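Local coordinates for glucose dehydrogenase (Serratia sp. FS14, PDB 7CDY), which is a calcium-binding beta-propeller protein that belongs to the glucose/sorbosone dehydrogenase family, at residues Thr92-Gly97 and Gly127-Asp132; Phe138-Glu143 and Gln194-Asn199; Leu26-Arg31 and Tyr331-Glu336; Ala22-Leu27 and Ala73-Tyr78. All blocks are in the same frame, centred on the assembly; numbering follows the deposited sequence.

Interaction 1: Thr92-Gly97 and Gly127-Asp132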
loop_
_atom_site.group_PDB
_atom_site.type_symbol
_atom_site.label_atom_id
_atom_site.label_comp_id
_atom_site.label_asym_id
_atom_site.label_seq_id
_atom_site.Cartn_x
_atom_site.Cartn_y
_atom_site.Cartn_z
ATOM N N THR A 92 3.825 12.405 2.069
ATOM C CA THR A 92 4.508 11.198 1.637
ATOM C C THR A 92 5.641 11.525 0.668
ATOM O O THR A 92 5.543 12.454 -0.142
ATOM C CB THR A 92 3.491 10.274 0.984
ATOM O OG1 THR A 92 2.447 10.050 1.935
ATOM C CG2 THR A 92 4.113 8.938 0.590
ATOM N N ALA A 93 6.736 10.771 0.769
ATOM C CA ALA A 93 7.848 10.873 -0.163
ATOM C C ALA A 93 8.264 9.474 -0.584
ATOM O O ALA A 93 8.021 8.495 0.137
ATOM C CB ALA A 93 9.042 11.581 0.481
ATOM N N VAL A 94 8.858 9.380 -1.772
ATOM C CA VAL A 94 9.328 8.118 -2.328
ATOM C C VAL A 94 10.747 8.341 -2.833
ATOM O O VAL A 94 11.024 9.358 -3.491
ATOM C CB VAL A 94 8.406 7.632 -3.466
ATOM C CG1 VAL A 94 8.925 6.332 -4.079
ATOM C CG2 VAL A 94 6.970 7.454 -2.952
ATOM N N GLY A 95 11.649 7.417 -2.516
ATOM C CA GLY A 95 13.004 7.493 -3.022
ATOM C C GLY A 95 13.555 6.105 -3.257
ATOM O O GLY A 95 12.868 5.103 -3.052
ATOM N N TYR A 96 14.822 6.049 -3.667
ATOM C CA TYR A 96 15.489 4.766 -3.758
ATOM C C TYR A 96 16.958 4.916 -3.411
ATOM O O TYR A 96 17.531 6.007 -3.494
ATOM C CB TYR A 96 15.301 4.083 -5.120
ATOM C CG TYR A 96 16.009 4.728 -6.304
ATOM C CD1 TYR A 96 17.386 4.575 -6.494
ATOM C CD2 TYR A 96 15.287 5.431 -7.270
ATOM C CE1 TYR A 96 18.035 5.137 -7.594
ATOM C CE2 TYR A 96 15.927 6.000 -8.375
ATOM C CZ TYR A 96 17.301 5.837 -8.522
ATOM O OH TYR A 96 17.952 6.385 -9.608
ATOM N N GLY A 97 17.540 3.800 -2.992
ATOM C CA GLY A 97 18.975 3.644 -2.867
ATOM C C GLY A 97 19.371 2.260 -3.324
ATOM O O GLY A 97 18.543 1.518 -3.869
ATOM N N GLY A 127 0.811 5.357 0.808
ATOM C CA GLY A 127 2.194 4.911 0.851
ATOM C C GLY A 127 2.491 3.628 0.113
ATOM O O GLY A 127 3.676 3.298 -0.057
ATOM N N LYS A 128 1.492 2.880 -0.335
ATOM C CA LYS A 128 1.791 1.647 -1.051
ATOM C C LYS A 128 2.386 1.943 -2.427
ATOM O O LYS A 128 2.104 2.975 -3.051
ATOM C CB LYS A 128 0.545 0.769 -1.194
ATOM C CG LYS A 128 -0.122 0.314 0.128
ATOM C CD LYS A 128 0.827 -0.335 1.116
ATOM C CE LYS A 128 0.881 -1.844 1.001
ATOM N NZ LYS A 128 1.857 -2.413 1.985
ATOM N N LEU A 129 3.225 1.019 -2.885
ATOM C CA LEU A 129 3.931 1.127 -4.157
ATOM C C LEU A 129 3.724 -0.158 -4.940
ATOM O O LEU A 129 3.590 -1.237 -4.353
ATOM C CB LEU A 129 5.441 1.261 -3.935
ATOM C CG LEU A 129 5.895 2.411 -3.050
ATOM C CD1 LEU A 129 7.395 2.335 -2.826
ATOM C CD2 LEU A 129 5.529 3.763 -3.651
ATOM N N ALA A 130 3.745 -0.060 -6.275
ATOM C CA ALA A 130 3.696 -1.259 -7.101
ATOM C C ALA A 130 4.216 -0.939 -8.493
ATOM O O ALA A 130 3.910 0.122 -9.049
ATOM C CB ALA A 130 2.263 -1.803 -7.212
ATOM N N PHE A 131 4.966 -1.876 -9.064
ATOM C CA PHE A 131 5.376 -1.760 -10.454
ATOM C C PHE A 131 4.362 -2.457 -11.361
ATOM O O PHE A 131 3.770 -3.474 -11.000
ATOM C CB PHE A 131 6.777 -2.356 -10.651
ATOM C CG PHE A 131 7.883 -1.464 -10.162
ATOM C CD1 PHE A 131 8.332 -0.410 -10.943
ATOM C CD2 PHE A 131 8.476 -1.667 -8.922
ATOM C CE1 PHE A 131 9.337 0.425 -10.488
ATOM C CE2 PHE A 131 9.492 -0.836 -8.482
ATOM C CZ PHE A 131 9.914 0.212 -9.263
ATOM N N ASP A 132 4.152 -1.890 -12.546
ATOM C CA ASP A 132 3.356 -2.573 -13.557
ATOM C C ASP A 132 4.262 -3.441 -14.440
ATOM O O ASP A 132 5.465 -3.556 -14.203
ATOM C CB ASP A 132 2.445 -1.590 -14.305
ATOM C CG ASP A 132 3.179 -0.742 -15.350
ATOM O OD1 ASP A 132 4.389 -0.896 -15.561
ATOM O OD2 ASP A 132 2.499 0.109 -15.964
#
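Thr92 and Val94 lean across a blade-to-blade boundary of the beta-propeller toward Gly127 and Leu129, and they illustrate how successive antiparallel sheets of this fold are joined by apolar side chains. Strand 90-99 belongs to one sheet, while strand 129-131 is an outermost strand of the next. Thr92 comes first. Its methyl CG2 approaches the alpha carbon of Gly127, with 4.5 Å between Thr92 CG2 and Gly127 CA, while OG1 is hydrogen-bonded to the carbonyl oxygen of Phe125. Gly127 itself takes a positive phi (119°), a backbone angle that suits glycine. Two residues on, Val94 points the same way. With CG1 anti to the backbone N (chi1 178°), the other branch, CG2, lies beside that N and is the one that reaches Leu129. A third partner, Ile139 on strand 137-140, touches both of these side chains, and Leu66 adds to the packing round Leu129. Further along, Tyr96 does not meet 127-132 directly, but Tyr78 bridges the gap, meeting the ring of Tyr96 and packing edge-to-face with Phe131. The direct apolar link is therefore narrow: one methyl against another, tip to tip, Val94 CG2 lying 4.0 Å from Leu129 CD2.

Interaction 2: Phe138-Glu143 and Gln194-Asn199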
loop_
_atom_site.group_PDB
_atom_site.type_symbol
_atom_site.label_atom_id
_atom_site.label_comp_id
_atom_site.label_asym_id
_atom_site.label_seq_id
_atom_site.Cartn_x
_atom_site.Cartn_y
_atom_site.Cartn_z
ATOM N N PHE A 138 3.794 2.828 -9.658
ATOM C CA PHE A 138 2.557 3.380 -9.119
ATOM C C PHE A 138 2.699 3.685 -7.630
ATOM O O PHE A 138 3.258 2.888 -6.868
ATOM C CB PHE A 138 1.389 2.424 -9.351
ATOM C CG PHE A 138 0.870 2.437 -10.760
ATOM C CD1 PHE A 138 1.568 1.810 -11.776
ATOM C CD2 PHE A 138 -0.326 3.074 -11.063
ATOM C CE1 PHE A 138 1.086 1.834 -13.081
ATOM C CE2 PHE A 138 -0.816 3.085 -12.356
ATOM C CZ PHE A 138 -0.106 2.472 -13.357
ATOM N N ILE A 139 2.206 4.852 -7.228
ATOM C CA ILE A 139 2.321 5.343 -5.860
ATOM C C ILE A 139 0.929 5.757 -5.397
ATOM O O ILE A 139 0.306 6.634 -6.005
ATOM C CB ILE A 139 3.270 6.551 -5.785
ATOM C CG1 ILE A 139 4.643 6.220 -6.383
ATOM C CG2 ILE A 139 3.382 7.044 -4.363
ATOM C CD1 ILE A 139 5.481 7.454 -6.667
ATOM N N ALA A 140 0.453 5.163 -4.302
ATOM C CA ALA A 140 -0.879 5.450 -3.772
ATOM C C ALA A 140 -0.756 6.463 -2.640
ATOM O O ALA A 140 -0.040 6.221 -1.662
ATOM C CB ALA A 140 -1.538 4.160 -3.283
ATOM N N LEU A 141 -1.461 7.585 -2.756
ATOM C CA LEU A 141 -1.361 8.684 -1.802
ATOM C C LEU A 141 -2.698 8.970 -1.137
ATOM O O LEU A 141 -3.718 9.131 -1.817
ATOM C CB LEU A 141 -0.873 9.952 -2.500
ATOM C CG LEU A 141 0.494 9.850 -3.174
ATOM C CD1 LEU A 141 0.773 11.089 -4.007
ATOM C CD2 LEU A 141 1.585 9.666 -2.127
ATOM N N GLY A 142 -2.689 9.058 0.201
ATOM C CA GLY A 142 -3.853 9.527 0.920
ATOM C C GLY A 142 -4.013 11.034 0.801
ATOM O O GLY A 142 -3.163 11.753 0.278
ATOM N N GLU A 143 -5.151 11.519 1.296
ATOM C CA GLU A 143 -5.436 12.982 1.225
ATOM C C GLU A 143 -5.049 13.720 2.521
ATOM O O GLU A 143 -5.514 14.820 2.684
ATOM C CB GLU A 143 -6.869 13.321 0.765
ATOM C CG GLU A 143 -7.997 12.434 1.275
ATOM C CD GLU A 143 -8.235 12.348 2.778
ATOM O OE1 GLU A 143 -7.288 12.108 3.495
ATOM O OE2 GLU A 143 -9.382 12.446 3.182
ATOM N N GLN A 194 -4.308 1.776 1.302
ATOM C CA GLN A 194 -3.289 0.924 1.894
ATOM C C GLN A 194 -3.214 -0.434 1.199
ATOM O O GLN A 194 -2.670 -1.395 1.760
ATOM C CB GLN A 194 -3.436 0.828 3.416
ATOM C CG GLN A 194 -3.121 2.172 4.108
ATOM C CD GLN A 194 -3.132 2.108 5.625
ATOM O OE1 GLN A 194 -3.775 1.248 6.220
ATOM N NE2 GLN A 194 -2.407 3.028 6.255
ATOM N N GLY A 195 -3.688 -0.515 -0.046
ATOM C CA GLY A 195 -3.489 -1.695 -0.862
ATOM C C GLY A 195 -3.243 -1.300 -2.301
ATOM O O GLY A 195 -3.955 -0.436 -2.828
ATOM N N LEU A 196 -2.260 -1.926 -2.944
ATOM C CA LEU A 196 -1.956 -1.625 -4.342
ATOM C C LEU A 196 -1.219 -2.816 -4.928
ATOM O O LEU A 196 -0.150 -3.183 -4.428
ATOM C CB LEU A 196 -1.085 -0.370 -4.417
ATOM C CG LEU A 196 -0.912 0.264 -5.794
ATOM C CD1 LEU A 196 -2.215 0.895 -6.268
ATOM C CD2 LEU A 196 0.207 1.310 -5.754
ATOM N N ALA A 197 -1.749 -3.407 -5.992
ATOM C CA ALA A 197 -1.102 -4.606 -6.513
ATOM C C ALA A 197 -1.471 -4.837 -7.968
ATOM O O ALA A 197 -2.570 -4.496 -8.411
ATOM C CB ALA A 197 -1.458 -5.839 -5.680
ATOM N N LEU A 198 -0.543 -5.452 -8.693
ATOM C CA LEU A 198 -0.723 -5.782 -10.100
ATOM C C LEU A 198 -1.431 -7.124 -10.221
ATOM O O LEU A 198 -0.949 -8.138 -9.706
ATOM C CB LEU A 198 0.655 -5.865 -10.744
ATOM C CG LEU A 198 0.689 -6.255 -12.220
ATOM C CD1 LEU A 198 0.120 -5.142 -13.080
ATOM C CD2 LEU A 198 2.124 -6.580 -12.613
ATOM N N ASN A 199 -2.570 -7.131 -10.892
ATOM C CA ASN A 199 -3.265 -8.381 -11.177
ATOM C C ASN A 199 -2.396 -9.202 -12.128
ATOM O O ASN A 199 -2.107 -8.744 -13.245
ATOM C CB ASN A 199 -4.630 -8.062 -11.789
ATOM C CG ASN A 199 -5.468 -9.308 -12.063
ATOM O OD1 ASN A 199 -4.996 -10.258 -12.698
ATOM N ND2 ASN A 199 -6.706 -9.311 -11.593
#
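One methyl group makes nearly the whole of this contact, and much of what it rests on is backbone. Leu196 CD2 lies 3.6 Å from Phe138 O and 4.1 Å from Ala140 N, so that an aliphatic branch is laid against the peptide groups of strand 137-140 as well as its side chains. Phe138 CB, at 3.9 Å from Leu196 CD2, and Ala140 CB, a little farther off, complete the seat. In the leucine, CG lies anti to the backbone N and beside the carbonyl carbon (chi1 -167°), and from there CD2 meets strand 137-140. Phe138 starts out toward Leu196, but its ring turns off elsewhere and meets Trp186 edge-to-face, so that of its side chain CB alone meets the leucine. Leu160 and Ile205 also pack on Leu196. Just before this leucine, Gln194 and Gly195 both face His208 in a classic beta bulge, and Gln194 OE1 is hydrogen-bonded to His210. Strands 138-140 and 194-198 run nearly antiparallel (163°), but their axes come no closer than 8.2 Å, too far for backbone pairing. The calcium ion, with Glu217 and Tyr227 in its site, is about 13 Å from the side chain of Ala140. Two strands of separate antiparallel sheets face each other here through buried groups; the arrangement is that of neighbouring blades in a beta-propeller, consistent with the family.

Interaction 3: Leu26-Arg31 and Tyr331-Glu336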
loop_
_atom_site.group_PDB
_atom_site.type_symbol
_atom_site.label_atom_id
_atom_site.label_comp_id
_atom_site.label_asym_id
_atom_site.label_seq_id
_atom_site.Cartn_x
_atom_site.Cartn_y
_atom_site.Cartn_z
ATOM N N LEU A 26 13.988 -11.496 3.186
ATOM C CA LEU A 26 12.893 -10.542 3.115
ATOM C C LEU A 26 13.345 -9.238 3.756
ATOM O O LEU A 26 14.000 -9.248 4.803
ATOM C CB LEU A 26 11.687 -11.050 3.930
ATOM C CG LEU A 26 10.857 -12.261 3.486
ATOM C CD1 LEU A 26 11.639 -13.555 3.619
ATOM C CD2 LEU A 26 9.581 -12.344 4.307
ATOM N N LEU A 27 12.980 -8.111 3.149
ATOM C CA LEU A 27 13.138 -6.830 3.813
ATOM C C LEU A 27 11.834 -6.477 4.511
ATOM O O LEU A 27 10.751 -6.763 3.994
ATOM C CB LEU A 27 13.495 -5.742 2.797
ATOM C CG LEU A 27 14.872 -5.847 2.126
ATOM C CD1 LEU A 27 14.990 -4.866 0.973
ATOM C CD2 LEU A 27 15.989 -5.623 3.127
ATOM N N ILE A 28 11.946 -5.855 5.685
ATOM C CA ILE A 28 10.795 -5.478 6.498
ATOM C C ILE A 28 11.014 -4.062 6.991
ATOM O O ILE A 28 12.090 -3.750 7.506
ATOM C CB ILE A 28 10.638 -6.405 7.722
ATOM C CG1 ILE A 28 10.521 -7.862 7.290
ATOM C CG2 ILE A 28 9.430 -5.994 8.565
ATOM C CD1 ILE A 28 10.365 -8.839 8.447
ATOM N N THR A 29 9.995 -3.215 6.879
ATOM C CA THR A 29 10.037 -1.916 7.527
ATOM C C THR A 29 9.327 -1.970 8.872
ATOM O O THR A 29 8.292 -2.626 9.025
ATOM C CB THR A 29 9.397 -0.822 6.666
ATOM O OG1 THR A 29 8.011 -1.129 6.461
ATOM C CG2 THR A 29 10.113 -0.708 5.323
ATOM N N GLU A 30 9.898 -1.265 9.842
ATOM C CA GLU A 30 9.222 -0.936 11.089
ATOM C C GLU A 30 8.854 0.536 10.987
ATOM O O GLU A 30 9.725 1.382 10.722
ATOM C CB GLU A 30 10.148 -1.166 12.283
ATOM C CG GLU A 30 10.530 -2.628 12.519
ATOM C CD GLU A 30 11.537 -2.762 13.641
ATOM O OE1 GLU A 30 11.123 -3.069 14.785
ATOM O OE2 GLU A 30 12.730 -2.514 13.408
ATOM N N ARG A 31 7.568 0.835 11.154
ATOM C CA ARG A 31 7.087 2.205 10.984
ATOM C C ARG A 31 7.885 3.256 11.746
ATOM O O ARG A 31 8.100 4.345 11.187
ATOM C CB ARG A 31 5.575 2.299 11.271
ATOM C CG ARG A 31 4.955 3.616 10.827
ATOM C CD ARG A 31 3.437 3.640 11.035
ATOM N NE ARG A 31 3.103 3.410 12.440
ATOM C CZ ARG A 31 1.934 2.962 12.885
ATOM N NH1 ARG A 31 0.947 2.697 12.039
ATOM N NH2 ARG A 31 1.752 2.795 14.188
ATOM N N TYR A 331 2.704 -14.363 3.166
ATOM C CA TYR A 331 3.499 -13.779 4.235
ATOM C C TYR A 331 2.799 -12.523 4.738
ATOM O O TYR A 331 2.432 -11.650 3.942
ATOM C CB TYR A 331 4.922 -13.472 3.747
ATOM C CG TYR A 331 5.758 -14.724 3.572
ATOM C CD1 TYR A 331 5.571 -15.563 2.478
ATOM C CD2 TYR A 331 6.707 -15.079 4.516
ATOM C CE1 TYR A 331 6.327 -16.724 2.331
ATOM C CE2 TYR A 331 7.467 -16.227 4.373
ATOM C CZ TYR A 331 7.270 -17.043 3.283
ATOM O OH TYR A 331 8.035 -18.187 3.154
ATOM N N LEU A 332 2.595 -12.443 6.052
ATOM C CA LEU A 332 1.857 -11.355 6.674
ATOM C C LEU A 332 2.712 -10.663 7.720
ATOM O O LEU A 332 3.611 -11.274 8.314
ATOM C CB LEU A 332 0.601 -11.873 7.400
ATOM C CG LEU A 332 -0.352 -12.823 6.680
ATOM C CD1 LEU A 332 -1.603 -13.063 7.525
ATOM C CD2 LEU A 332 -0.724 -12.336 5.302
ATOM N N LEU A 333 2.406 -9.382 7.963
ATOM C CA LEU A 333 2.911 -8.656 9.122
ATOM C C LEU A 333 1.742 -8.229 9.989
ATOM O O LEU A 333 0.678 -7.870 9.472
ATOM C CB LEU A 333 3.665 -7.387 8.716
ATOM C CG LEU A 333 4.906 -7.595 7.847
ATOM C CD1 LEU A 333 5.446 -6.261 7.307
ATOM C CD2 LEU A 333 5.986 -8.349 8.604
ATOM N N THR A 334 1.934 -8.261 11.304
ATOM C CA THR A 334 0.900 -7.835 12.241
ATOM C C THR A 334 1.252 -6.482 12.840
ATOM O O THR A 334 2.415 -6.215 13.157
ATOM C CB THR A 334 0.622 -8.871 13.342
ATOM O OG1 THR A 334 1.710 -8.900 14.279
ATOM C CG2 THR A 334 0.431 -10.243 12.743
ATOM N N ASP A 335 0.240 -5.621 12.977
ATOM C CA ASP A 335 0.452 -4.229 13.393
ATOM C C ASP A 335 0.276 -4.104 14.901
ATOM O O ASP A 335 -0.785 -3.741 15.410
ATOM C CB ASP A 335 -0.495 -3.284 12.666
ATOM C CG ASP A 335 -0.341 -1.840 13.135
ATOM O OD1 ASP A 335 0.786 -1.472 13.538
ATOM O OD2 ASP A 335 -1.339 -1.085 13.127
ATOM N N GLU A 336 1.358 -4.379 15.619
ATOM C CA GLU A 336 1.382 -4.244 17.068
ATOM C C GLU A 336 2.807 -3.943 17.497
ATOM O O GLU A 336 3.745 -4.020 16.700
ATOM C CB GLU A 336 0.871 -5.509 17.761
ATOM C CG GLU A 336 1.606 -6.742 17.325
ATOM C CD GLU A 336 0.961 -8.030 17.789
ATOM O OE1 GLU A 336 0.768 -8.195 19.015
ATOM O OE2 GLU A 336 0.659 -8.884 16.926
HETATM O O HOH W 1 -0.882 1.336 14.323
#
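Leu333, Leu26 and Ile28 contribute the greatest buried areas where two strands 300 residues apart in sequence face each other, the end-to-end directions of residues 26-31 and 331-335 being only 14° apart. Ile28 has its CG2 methyl anti to the backbone N, and that branch faces the fork of Leu333, equally far from both methyls, the distance from Ile28 CG2 to Leu333 CD2 being 4.2 Å. Leu26 meets the side chain of Tyr331 at about a right angle; because Leu26 has two conformers, this touch is less certain. Tyr331 OH is hydrogen-bonded to Asp327, and its ring packs edge-to-face with Phe19. Strand 3-19 pairs with strands 26-30 and 339-345, a link between first and last parts of the chain that recalls the closure of propeller rings. At the far end the contact turns polar. A water in the plane of the Arg31 guanidinium accepts from NH2, its oxygen 3.0 Å from Arg31 NH2, and donates to the carboxylate, 2.7 Å from Asp335 OD2. The charges themselves stay apart, Arg31 NH2 being 4.4 Å from Asp335 OD1. Asp335 has salt bridges to Arg318 and Arg320, and these arginines would be expected to favour its ionised form.

Interaction 4: Ala22-Leu27 and Ala73-Tyr78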
loop_
_atom_site.group_PDB
_atom_site.type_symbol
_atom_site.label_atom_id
_atom_site.label_comp_id
_atom_site.label_asym_id
_atom_site.label_seq_id
_atom_site.Cartn_x
_atom_site.Cartn_y
_atom_site.Cartn_z
ATOM N N ALA A 22 15.780 -15.543 -4.740
ATOM C CA ALA A 22 16.283 -16.853 -4.304
ATOM C C ALA A 22 15.991 -17.015 -2.814
ATOM O O ALA A 22 14.838 -16.822 -2.397
ATOM C CB ALA A 22 17.735 -17.030 -4.736
ATOM N N GLU A 23 16.972 -17.369 -1.989
ATOM C CA GLU A 23 16.795 -17.473 -0.547
ATOM C C GLU A 23 17.532 -16.361 0.194
ATOM O O GLU A 23 18.000 -16.556 1.318
ATOM C CB GLU A 23 17.222 -18.852 -0.040
ATOM N N GLN A 24 17.637 -15.185 -0.432
ATOM C CA GLN A 24 18.358 -14.067 0.162
ATOM C C GLN A 24 17.588 -13.399 1.291
ATOM O O GLN A 24 18.183 -12.634 2.060
ATOM C CB GLN A 24 18.736 -13.057 -0.916
ATOM C CG GLN A 24 19.784 -13.618 -1.873
ATOM C CD GLN A 24 19.850 -12.883 -3.191
ATOM O OE1 GLN A 24 20.090 -13.487 -4.240
ATOM N NE2 GLN A 24 19.656 -11.574 -3.148
ATOM N N GLY A 25 16.300 -13.661 1.397
ATOM C CA GLY A 25 15.519 -13.218 2.526
ATOM C C GLY A 25 14.449 -12.211 2.157
ATOM O O GLY A 25 14.044 -12.068 0.997
ATOM N N LEU A 26 13.988 -11.496 3.186
ATOM C CA LEU A 26 12.893 -10.542 3.115
ATOM C C LEU A 26 13.345 -9.238 3.756
ATOM O O LEU A 26 14.000 -9.248 4.803
ATOM C CB LEU A 26 11.687 -11.050 3.930
ATOM C CG LEU A 26 10.857 -12.261 3.486
ATOM C CD1 LEU A 26 11.639 -13.555 3.619
ATOM C CD2 LEU A 26 9.581 -12.344 4.307
ATOM N N LEU A 27 12.980 -8.111 3.149
ATOM C CA LEU A 27 13.138 -6.830 3.813
ATOM C C LEU A 27 11.834 -6.477 4.511
ATOM O O LEU A 27 10.751 -6.763 3.994
ATOM C CB LEU A 27 13.495 -5.742 2.797
ATOM C CG LEU A 27 14.872 -5.847 2.126
ATOM C CD1 LEU A 27 14.990 -4.866 0.973
ATOM C CD2 LEU A 27 15.989 -5.623 3.127
ATOM N N ALA A 73 20.087 -7.632 -10.476
ATOM C CA ALA A 73 21.146 -6.883 -11.137
ATOM C C ALA A 73 21.499 -5.584 -10.409
ATOM O O ALA A 73 22.672 -5.337 -10.110
ATOM C CB ALA A 73 20.743 -6.589 -12.587
ATOM N N SER A 74 20.501 -4.743 -10.096
ATOM C CA SER A 74 20.767 -3.375 -9.646
ATOM C C SER A 74 20.862 -3.231 -8.131
ATOM O O SER A 74 21.428 -2.242 -7.652
ATOM C CB SER A 74 19.604 -2.451 -10.048
ATOM O OG SER A 74 18.394 -2.911 -9.419
ATOM N N ARG A 75 20.298 -4.178 -7.386
ATOM C CA ARG A 75 20.142 -4.084 -5.936
ATOM C C ARG A 75 19.407 -2.817 -5.505
ATOM O O ARG A 75 19.516 -2.382 -4.356
ATOM C CB ARG A 75 21.464 -4.293 -5.187
ATOM C CG ARG A 75 22.071 -5.660 -5.498
ATOM C CD ARG A 75 23.295 -5.982 -4.650
ATOM N NE ARG A 75 22.996 -6.044 -3.215
ATOM C CZ ARG A 75 22.442 -7.078 -2.590
ATOM N NH1 ARG A 75 22.078 -8.170 -3.252
ATOM N NH2 ARG A 75 22.248 -7.000 -1.279
ATOM N N ARG A 76 18.624 -2.222 -6.399
ATOM C CA ARG A 76 17.919 -0.991 -6.079
ATOM C C ARG A 76 16.688 -1.277 -5.219
ATOM O O ARG A 76 15.928 -2.206 -5.494
ATOM C CB ARG A 76 17.498 -0.295 -7.376
ATOM C CG ARG A 76 16.729 0.986 -7.145
ATOM C CD ARG A 76 16.476 1.734 -8.443
ATOM N NE ARG A 76 17.713 2.219 -9.045
ATOM C CZ ARG A 76 17.761 2.925 -10.166
ATOM N NH1 ARG A 76 16.635 3.217 -10.809
ATOM N NH2 ARG A 76 18.934 3.321 -10.635
ATOM N N VAL A 77 16.509 -0.462 -4.182
ATOM C CA VAL A 77 15.404 -0.605 -3.238
ATOM C C VAL A 77 14.700 0.741 -3.127
ATOM O O VAL A 77 15.324 1.745 -2.763
ATOM C CB VAL A 77 15.877 -1.078 -1.853
ATOM C CG1 VAL A 77 14.683 -1.168 -0.900
ATOM C CG2 VAL A 77 16.559 -2.432 -1.977
ATOM N N TYR A 78 13.402 0.757 -3.442
ATOM C CA TYR A 78 12.558 1.931 -3.248
ATOM C C TYR A 78 11.934 1.907 -1.856
ATOM O O TYR A 78 11.607 0.836 -1.320
ATOM C CB TYR A 78 11.430 1.955 -4.292
ATOM C CG TYR A 78 11.908 2.166 -5.715
ATOM C CD1 TYR A 78 12.497 1.126 -6.425
ATOM C CD2 TYR A 78 11.768 3.401 -6.344
ATOM C CE1 TYR A 78 12.958 1.316 -7.729
ATOM C CE2 TYR A 78 12.220 3.599 -7.653
ATOM C CZ TYR A 78 12.800 2.547 -8.329
ATOM O OH TYR A 78 13.260 2.727 -9.624
#
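Leu27 places CG beside its backbone N (chi1 -68°) and extends CD1 toward Val77, whose own CG1 is anti to the backbone N, leaving CG2 beside it. The result is a tip-to-tip meeting: Leu27 CD1 is 4.1 Å from Val77 CG2 and 4.2 Å from Val77 CG1, one methyl set against a forked pair. Val65 of strand 62-67 touches both residues, so the meeting is part of a larger apolar cluster. Toward the surface the chemistry changes. Arg75 bends at chi3 (62°), bringing its guanidinium near the carboxamide of Gln24, which lies at the edge of that group, the two planes 32° apart. Gln24 NE2 and Arg75 NH1 are 4.2 Å from each other, and both are donor groups, so this is mere proximity. What fixes the guanidinium lies elsewhere: Leu99 O and Ser100 O accept from it, and Asp103 forms a salt bridge. Arg75 leaves the short helix 71-74 with a positive phi, and the chain there is tied by an ST turn in which Arg76 N donates to Ser74 OG, 3.1 Å away. A buried methyl meeting with a polar fringe of loop residues thus joins strands 26-30 and 76-84, members of separate antiparallel sheets, as at the interface between blades of a beta-propeller.

Interactions 1, 2 and 4 join separate sheets of the propeller, whereas interaction 3 lies within one seven-stranded sheet, its strands 26-30 and 330-334 separated there by strands 3-19 and 339-345. Interactions 1 and 2, nearest the centre of the chain, rest on buried apolar side chains, in interaction 2 partly laid on backbone; they share the sheet in which Phe138 N probably bonds to Ala130 O. Interactions 1 and 4 meet in another sheet, where strands 76-84 and 90-99 are neighbours. Strand 26-30 serves interaction 3 with Leu26 and Ile28 and interaction 4 with Leu27. Interaction 4, farthest out, gains a polar fringe, while interaction 3 alone includes a water bridge between opposite charges.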